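PDB 3D1L: putative NADP oxidoreductase BF3122 from Bacteroides fragilis, which probably acts as an NADP-dependent oxidoreductase, with a Rossmann-type nucleotide-binding domain joined to a helical C-terminal region that takes part in pairing two subunits. Local coordinates for residues B[142-145]-B[146-150]; B[210-213]-B[214-218]; B[238-241]-B[242-245]; B[246-249]-B[250-253]. All blocks are in the same frame, centred on the assembly; numbering follows the deposited sequence.

Overall arrangement
Following the chain from the N terminus, contact 1 comes first, where strand 139-143 of the large sheet turns into helix 146-157. After the long helix 168-198, contact 2 occupies successive turns of helix 207-219. Contact 3 covers the last turns of helix 235-244, and contact 4 follows directly as the turn that starts helix 249-264. All four are local and lie in series: none encloses or crosses another, and none closes a long loop. Contacts 3 and 4 touch, their centres about 9 Å apart, whereas contact 1 is about 54 Å from contact 3, centre to centre. Contacts 2, 3 and 4 all meet the second subunit; contact 1 does not.

Contact 1. Residues B[142-145]-B[146-150]; sequences EASS and TEDAA
Ser145 OG is gripped twice by Asp148, once by its backbone and once by its carboxylate. The hydroxyl gives its proton to Asp148 OD2 at 2.7 Å, reaching that oxygen from above the carboxylate plane, about 50° out of it. In return OG accepts from Asp148 N at 3.2 Å, a fairly straight bond that caps the first turn of helix 146-157. The Ser145 torsion makes both possible: with chi1 at 66°, OG sits between its own backbone N and carbonyl carbon and leans over the start of the helix. Asp148 CG stands beside its backbone N, which swings OD2 back toward the serine. His116 ND1 also bonds to OD2, so this oxygen has a second partner, from the segment leading into strand 117-122. Ser144 OG comes within 3.3 Å of the same OD2, while its bonded partner is Tyr117 N.

The Ser145 carbonyl opens the regular helical bonding, taking the proton of Ala149 N at 2.9 Å with the donor in the carbonyl plane. Beside these bonds the methyl groups of Ala143 and Ala149 meet. Ala143 CB, at the end of the strand, points at the new helix and rests 3.9 Å from Ala149 CB and 3.7 Å from Asp148 CB. The strand and the residue after it are held to strand 117-122 by backbone bonds of Glu142 with Val119 and of Ser144 with Tyr117. A serine N-cap at a tight strand-to-helix turn is what results, here at the first junction of the beta-alpha-beta unit of strand 139-143, helix 146-157 and strand 163-165.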
# COMPACT_ATOMS: atom_id res chain seq x y z
N GLU B 142 -6.24 -16.89 -24.10
CA GLU B 142 -6.57 -16.81 -25.52
C GLU B 142 -5.71 -17.90 -26.18
O GLU B 142 -4.61 -18.19 -25.69
CB GLU B 142 -6.19 -15.42 -26.05
CG GLU B 142 -7.09 -14.87 -27.13
CD GLU B 142 -6.54 -13.57 -27.71
OE1 GLU B 142 -5.55 -13.06 -27.15
OE2 GLU B 142 -7.09 -13.06 -28.71
N ALA B 143 -6.21 -18.55 -27.23
CA ALA B 143 -5.41 -19.50 -28.01
C ALA B 143 -5.85 -19.59 -29.47
O ALA B 143 -6.95 -19.17 -29.82
CB ALA B 143 -5.39 -20.88 -27.36
N SER B 144 -4.97 -20.14 -30.31
CA SER B 144 -5.19 -20.32 -31.76
C SER B 144 -6.32 -21.27 -32.14
O SER B 144 -6.76 -21.28 -33.29
CB SER B 144 -3.91 -20.83 -32.41
OG SER B 144 -3.48 -21.99 -31.73
N SER B 145 -6.78 -22.09 -31.20
CA SER B 145 -7.96 -22.93 -31.42
C SER B 145 -8.65 -23.20 -30.10
O SER B 145 -8.06 -23.04 -29.03
CB SER B 145 -7.56 -24.26 -32.07
OG SER B 145 -6.76 -25.02 -31.18
N THR B 146 -9.90 -23.64 -30.18
CA THR B 146 -10.72 -23.99 -29.02
C THR B 146 -10.08 -25.11 -28.20
O THR B 146 -10.15 -25.11 -26.97
CB THR B 146 -12.17 -24.41 -29.46
OG1 THR B 146 -12.38 -24.11 -30.85
CG2 THR B 146 -13.22 -23.67 -28.67
N GLU B 147 -9.44 -26.06 -28.88
CA GLU B 147 -8.81 -27.19 -28.23
C GLU B 147 -7.53 -26.74 -27.49
O GLU B 147 -7.24 -27.25 -26.40
CB GLU B 147 -8.48 -28.26 -29.28
CG GLU B 147 -9.71 -28.77 -30.10
CD GLU B 147 -10.29 -27.72 -31.08
OE1 GLU B 147 -9.54 -27.23 -31.95
OE2 GLU B 147 -11.50 -27.39 -30.98
N ASP B 148 -6.78 -25.81 -28.08
CA ASP B 148 -5.62 -25.23 -27.39
C ASP B 148 -6.07 -24.37 -26.19
O ASP B 148 -5.45 -24.41 -25.12
CB ASP B 148 -4.75 -24.41 -28.35
CG ASP B 148 -3.98 -25.29 -29.36
OD1 ASP B 148 -3.25 -26.22 -28.92
OD2 ASP B 148 -4.09 -25.03 -30.59
N ALA B 149 -7.15 -23.60 -26.36
CA ALA B 149 -7.73 -22.82 -25.26
C ALA B 149 -8.24 -23.70 -24.12
O ALA B 149 -8.03 -23.35 -22.96
CB ALA B 149 -8.83 -21.86 -25.76
N ALA B 150 -8.91 -24.81 -24.45
CA ALA B 150 -9.37 -25.76 -23.43
C ALA B 150 -8.21 -26.36 -22.64
O ALA B 150 -8.28 -26.50 -21.41
CB ALA B 150 -10.24 -26.89 -24.05

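Contact 2. Residues B[210-213]-B[214-218]; sequences IDET and ARKVH
Glu212 and Lys216, one helical turn apart, run side by side and point the same way. Their charged ends form a long and therefore weak salt bridge, Glu212 OE2 to Lys216 NZ at 3.9 Å, and a doubtful one given the glutamate's second conformer. Closer in, Lys216 CB lies 3.3 Å from Glu212 O, and that carbonyl also accepts from Lys216 N at 3.0 Å. Glu212 is extended beyond CG, with CG opposite its backbone N (chi1 -172°), and this carries the carboxylate out along the helix surface to meet the lysine.

The next shell is the helix backbone that sets these side chains in place. Arg215 N bonds to Asp211 O at 2.9 Å, and Ala214 N to Ile210 O at 3.1 Å. Ala214 CB lies 3.7 Å from that same Ile210 O, so the small methyl stays close against the turn before it. Thr213 turns its hydroxyl back along its own helix: OG1 sits beside the backbone N and bonds to Leu209 O, one turn back, which leaves CG2 on the side opposite the backbone N.

Further out, Glu212 touches a bound 2-mercapto-propion aldehyde, and Leu209 of this helix helps line one such pocket. Much of this stretch meets the second subunit. Asp211 OD1 bonds to His218 NE2 of that subunit, and the reciprocal bond repeats the pair. Glu212 packs on Thr125 of the second subunit, and Thr213 and Val217 on Cys182 and Asn186 of its helix 168-198, with Ile210 beside them on its Thr181.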
# COMPACT_ATOMS: atom_id res chain seq x y z
N ILE B 210 -3.00 2.03 4.62
CA ILE B 210 -2.92 1.29 3.34
C ILE B 210 -3.95 0.16 3.31
O ILE B 210 -4.68 -0.01 2.31
CB ILE B 210 -1.48 0.74 3.10
CG1 ILE B 210 -0.55 1.90 2.70
CG2 ILE B 210 -1.46 -0.38 2.04
CD1 ILE B 210 0.88 1.54 2.54
N ASP B 211 -4.02 -0.58 4.42
CA ASP B 211 -4.98 -1.66 4.60
C ASP B 211 -6.43 -1.17 4.58
O ASP B 211 -7.25 -1.76 3.89
CB ASP B 211 -4.74 -2.40 5.92
CG ASP B 211 -3.49 -3.25 5.89
OD1 ASP B 211 -2.79 -3.32 4.83
OD2 ASP B 211 -3.19 -3.84 6.95
N GLU B 212 -6.72 -0.11 5.33
CA GLU B 212 -8.06 0.51 5.38
C GLU B 212 -8.51 0.95 3.99
O GLU B 212 -9.63 0.72 3.58
CB GLU B 212 -8.06 1.72 6.34
CG GLU B 212 -9.45 2.35 6.63
CD GLU B 212 -9.38 3.67 7.43
OE1 GLU B 212 -8.42 4.46 7.23
OE2 GLU B 212 -10.29 3.95 8.25
N THR B 213 -7.60 1.61 3.28
CA THR B 213 -7.91 2.19 1.96
C THR B 213 -8.28 1.10 0.96
O THR B 213 -9.23 1.25 0.20
CB THR B 213 -6.72 3.04 1.46
OG1 THR B 213 -6.46 4.05 2.44
CG2 THR B 213 -7.00 3.68 0.12
N ALA B 214 -7.54 -0.01 0.99
CA ALA B 214 -7.86 -1.16 0.15
C ALA B 214 -9.17 -1.85 0.55
O ALA B 214 -10.02 -2.10 -0.30
CB ALA B 214 -6.70 -2.15 0.15
N ARG B 215 -9.33 -2.13 1.85
CA ARG B 215 -10.53 -2.85 2.30
C ARG B 215 -11.83 -2.07 2.04
O ARG B 215 -12.86 -2.67 1.78
CB ARG B 215 -10.41 -3.34 3.76
CG ARG B 215 -10.54 -2.28 4.83
CD ARG B 215 -11.83 -2.43 5.63
NE ARG B 215 -12.15 -1.16 6.28
CZ ARG B 215 -13.30 -0.50 6.15
NH1 ARG B 215 -14.30 -0.98 5.42
NH2 ARG B 215 -13.44 0.65 6.78
N LYS B 216 -11.75 -0.75 2.06
CA LYS B 216 -12.89 0.14 1.82
C LYS B 216 -13.58 -0.08 0.46
O LYS B 216 -14.82 0.04 0.37
CB LYS B 216 -12.39 1.58 1.90
CG LYS B 216 -13.19 2.53 2.75
CD LYS B 216 -12.25 3.53 3.43
CE LYS B 216 -13.00 4.71 4.02
NZ LYS B 216 -12.20 5.33 5.12
N VAL B 217 -12.81 -0.40 -0.58
CA VAL B 217 -13.37 -0.49 -1.94
C VAL B 217 -14.00 -1.84 -2.23
O VAL B 217 -14.53 -2.05 -3.33
CB VAL B 217 -12.39 -0.06 -3.09
CG1 VAL B 217 -12.18 1.46 -3.06
CG2 VAL B 217 -11.08 -0.81 -3.02
N HIS B 218 -13.92 -2.76 -1.27
CA HIS B 218 -14.73 -3.98 -1.33
C HIS B 218 -16.21 -3.63 -1.09
O HIS B 218 -17.10 -4.20 -1.71
CB HIS B 218 -14.27 -4.98 -0.28
CG HIS B 218 -13.00 -5.69 -0.63
ND1 HIS B 218 -12.95 -7.03 -0.91
CD2 HIS B 218 -11.72 -5.24 -0.73
CE1 HIS B 218 -11.70 -7.39 -1.17
NE2 HIS B 218 -10.94 -6.31 -1.07

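Contact 3. Residues B[238-241]-B[242-245]; sequences IGNH and LRML
Leu242 N and Arg243 N each give a 2.9 Å bond, to Ile238 O and Gly239 O respectively, in the last turns of alpha-helix 235-244. The series continues with Met244 N to Asn240 O at 3.0 Å, then fades: Leu245 N, where the chain leaves helical geometry, makes weak bonds, to His241 O and to Leu242 O.

Gly239 O has a second neighbour. Arg243 bends at chi3 (-63°) and folds back along the helix, so that this carbonyl oxygen lies over one face of its guanidinium, 3.9 Å from the plane and centred. Asn240 OD1 approaches Arg243 NH1 at 3.2 Å, but the two planes stand 79° apart and the angle is too poor for a hydrogen bond.

On the flank facing helix 249-264, Ile238 and Leu242 lie side by side, CG2 against CD1 at 3.9 Å, and both rest on Tyr255. That tyrosine also bonds through OH to His241 ND1 and sets its ring at about 90° to the imidazole. Leu176 of the second subunit packs on His241, selenomethionine Met244 and Leu245. Met244 runs alongside the histidine, its terminal CE meeting the ring edge 3.5 Å from CD2.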
# COMPACT_ATOMS: atom_id res chain seq x y z
N ILE B 238 -3.86 22.24 0.98
CA ILE B 238 -3.23 21.98 -0.33
C ILE B 238 -2.04 22.91 -0.58
O ILE B 238 -0.99 22.48 -1.05
CB ILE B 238 -4.27 21.96 -1.50
CG1 ILE B 238 -5.16 20.73 -1.36
CG2 ILE B 238 -3.57 21.93 -2.85
CD1 ILE B 238 -6.39 20.73 -2.21
N GLY B 239 -2.20 24.18 -0.22
CA GLY B 239 -1.10 25.14 -0.27
C GLY B 239 0.05 24.70 0.62
O GLY B 239 1.19 24.61 0.16
N ASN B 240 -0.26 24.45 1.90
CA ASN B 240 0.71 23.91 2.86
C ASN B 240 1.43 22.66 2.32
O ASN B 240 2.66 22.56 2.40
CB ASN B 240 0.03 23.62 4.20
CG ASN B 240 -0.38 24.91 4.95
OD1 ASN B 240 0.11 26.01 4.64
ND2 ASN B 240 -1.27 24.77 5.93
N HIS B 241 0.68 21.74 1.75
CA HIS B 241 1.27 20.53 1.19
C HIS B 241 2.19 20.78 -0.01
O HIS B 241 3.25 20.18 -0.12
CB HIS B 241 0.20 19.48 0.89
CG HIS B 241 -0.34 18.82 2.13
ND1 HIS B 241 -1.43 17.98 2.11
CD2 HIS B 241 0.06 18.91 3.42
CE1 HIS B 241 -1.67 17.56 3.34
NE2 HIS B 241 -0.79 18.11 4.16
N LEU B 242 1.79 21.68 -0.89
CA LEU B 242 2.63 22.03 -2.03
C LEU B 242 3.91 22.71 -1.54
O LEU B 242 5.01 22.45 -2.05
CB LEU B 242 1.85 22.91 -3.02
CG LEU B 242 0.68 22.19 -3.72
CD1 LEU B 242 -0.25 23.20 -4.42
CD2 LEU B 242 1.17 21.13 -4.68
N ARG B 243 3.76 23.55 -0.51
CA ARG B 243 4.88 24.22 0.15
C ARG B 243 5.90 23.19 0.66
O ARG B 243 7.09 23.35 0.45
CB ARG B 243 4.34 25.12 1.28
CG ARG B 243 5.22 26.30 1.65
CD ARG B 243 4.39 27.48 2.22
NE ARG B 243 3.45 28.01 1.21
CZ ARG B 243 2.14 28.20 1.39
NH1 ARG B 243 1.57 27.94 2.56
NH2 ARG B 243 1.40 28.67 0.40
N MSE B 244 5.42 22.12 1.30
CA MSE B 244 6.29 21.05 1.78
C MSE B 244 7.10 20.33 0.70
O MSE B 244 8.21 19.86 0.96
CB MSE B 244 5.49 20.03 2.58
CG MSE B 244 5.51 20.32 4.05
SE MSE B 244 4.66 18.96 5.12
CE MSE B 244 2.91 19.78 5.24
N LEU B 245 6.53 20.25 -0.50
CA LEU B 245 7.14 19.54 -1.61
C LEU B 245 7.95 20.44 -2.56
O LEU B 245 8.35 20.01 -3.66
CB LEU B 245 6.05 18.82 -2.39
CG LEU B 245 5.13 17.87 -1.64
CD1 LEU B 245 3.95 17.53 -2.53
CD2 LEU B 245 5.86 16.61 -1.22

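Contact 4. Residues B[246-249]-B[250-253]; sequences ADDP and AMQR
Asp248 OD1 caps the first turn of helix 249-264, accepting from Met251 N at 3.2 Å, the donor standing well above the carboxylate plane, about 60° out. Chi1 near -161° places CG beside the carbonyl carbon, bringing the carboxylate to the N-H groups at the start of the helix. A water spans the cap: it donates to Asp248 OD1 at 2.9 Å and takes the proton of Ala250 N. One carboxylate oxygen thus serves two N-H groups, Met251 directly and Ala250 through the water.

The backbone bonds begin at once. Gln252 N meets Asp248 O at 2.7 Å, and Arg253 N meets Pro249 O at 2.8 Å. Pro249, first in the helix, has no N-H to offer, which suits a position where the preceding turn supplies no carbonyl.

Van der Waals packing sets side-chain carbons against the cap carboxylate and the backbone carbonyls. The side chains of Asp248 and selenomethionine Met251 cross at an angle, Met251 CB lying 3.5 Å from Asp248 CG. Gln252 CB nestles 3.3 Å from Asp248 O and Arg253 CB 3.5 Å from Pro249 O, both against carbonyls of the turn below.

Seen in the fold, this is the tight corner between helices 235-244 and 249-264. Met251 is the buried residue, wedged against Leu191 and Glu194 of helix 168-198 and against Leu245, while Asp247 OD2 forms a salt bridge with Lys198. Asp248 and Met251 also meet Arg265 of the second subunit, and Arg253 packs on Leu257 of that subunit, so the start of helix 249-264 borders both the long helix and the dimer partner.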
# COMPACT_ATOMS: atom_id res chain seq x y z
N ALA B 246 8.20 21.68 -2.14
CA ALA B 246 8.98 22.65 -2.92
C ALA B 246 10.35 22.10 -3.33
O ALA B 246 10.81 22.38 -4.44
CB ALA B 246 9.13 23.96 -2.15
N ASP B 247 10.98 21.33 -2.44
CA ASP B 247 12.24 20.62 -2.71
C ASP B 247 12.15 19.63 -3.87
O ASP B 247 13.18 19.21 -4.41
CB ASP B 247 12.67 19.83 -1.47
CG ASP B 247 13.55 20.63 -0.51
OD1 ASP B 247 13.77 21.86 -0.70
OD2 ASP B 247 14.03 20.00 0.46
N ASP B 248 10.94 19.24 -4.25
CA ASP B 248 10.76 18.25 -5.30
C ASP B 248 9.68 18.67 -6.29
O ASP B 248 8.55 18.17 -6.22
CB ASP B 248 10.46 16.88 -4.67
CG ASP B 248 10.71 15.70 -5.62
OD1 ASP B 248 10.51 15.82 -6.86
OD2 ASP B 248 11.10 14.62 -5.10
N PRO B 249 10.02 19.58 -7.23
CA PRO B 249 9.10 20.06 -8.27
C PRO B 249 8.23 18.97 -8.93
O PRO B 249 7.02 19.16 -9.10
CB PRO B 249 10.04 20.69 -9.30
CG PRO B 249 11.18 21.17 -8.53
CD PRO B 249 11.35 20.21 -7.36
N ALA B 250 8.83 17.84 -9.29
CA ALA B 250 8.09 16.76 -9.98
C ALA B 250 7.07 16.13 -9.04
O ALA B 250 5.93 15.86 -9.43
CB ALA B 250 9.04 15.71 -10.54
N MSE B 251 7.47 15.91 -7.79
CA MSE B 251 6.54 15.37 -6.81
C MSE B 251 5.48 16.39 -6.43
O MSE B 251 4.33 16.03 -6.17
CB MSE B 251 7.28 14.90 -5.56
CG MSE B 251 6.47 13.92 -4.75
SE MSE B 251 7.34 13.46 -3.11
CE MSE B 251 9.05 12.92 -3.82
N GLN B 252 5.87 17.66 -6.43
CA GLN B 252 4.98 18.77 -6.15
C GLN B 252 3.90 18.88 -7.24
O GLN B 252 2.72 19.05 -6.93
CB GLN B 252 5.82 20.05 -6.07
CG GLN B 252 5.12 21.29 -5.58
CD GLN B 252 6.03 22.54 -5.61
OE1 GLN B 252 6.24 23.20 -4.58
NE2 GLN B 252 6.56 22.87 -6.79
N ARG B 253 4.29 18.77 -8.51
CA ARG B 253 3.34 18.81 -9.63
C ARG B 253 2.35 17.61 -9.62
O ARG B 253 1.17 17.79 -9.93
CB ARG B 253 4.06 18.95 -10.99
CG ARG B 253 3.15 19.28 -12.20
CD ARG B 253 3.88 19.15 -13.54
NE ARG B 253 2.97 19.03 -14.69
CZ ARG B 253 3.32 19.16 -15.98
NH1 ARG B 253 4.57 19.44 -16.30
NH2 ARG B 253 2.41 19.01 -16.94
O HOH W 1 11.87 16.65 -9.25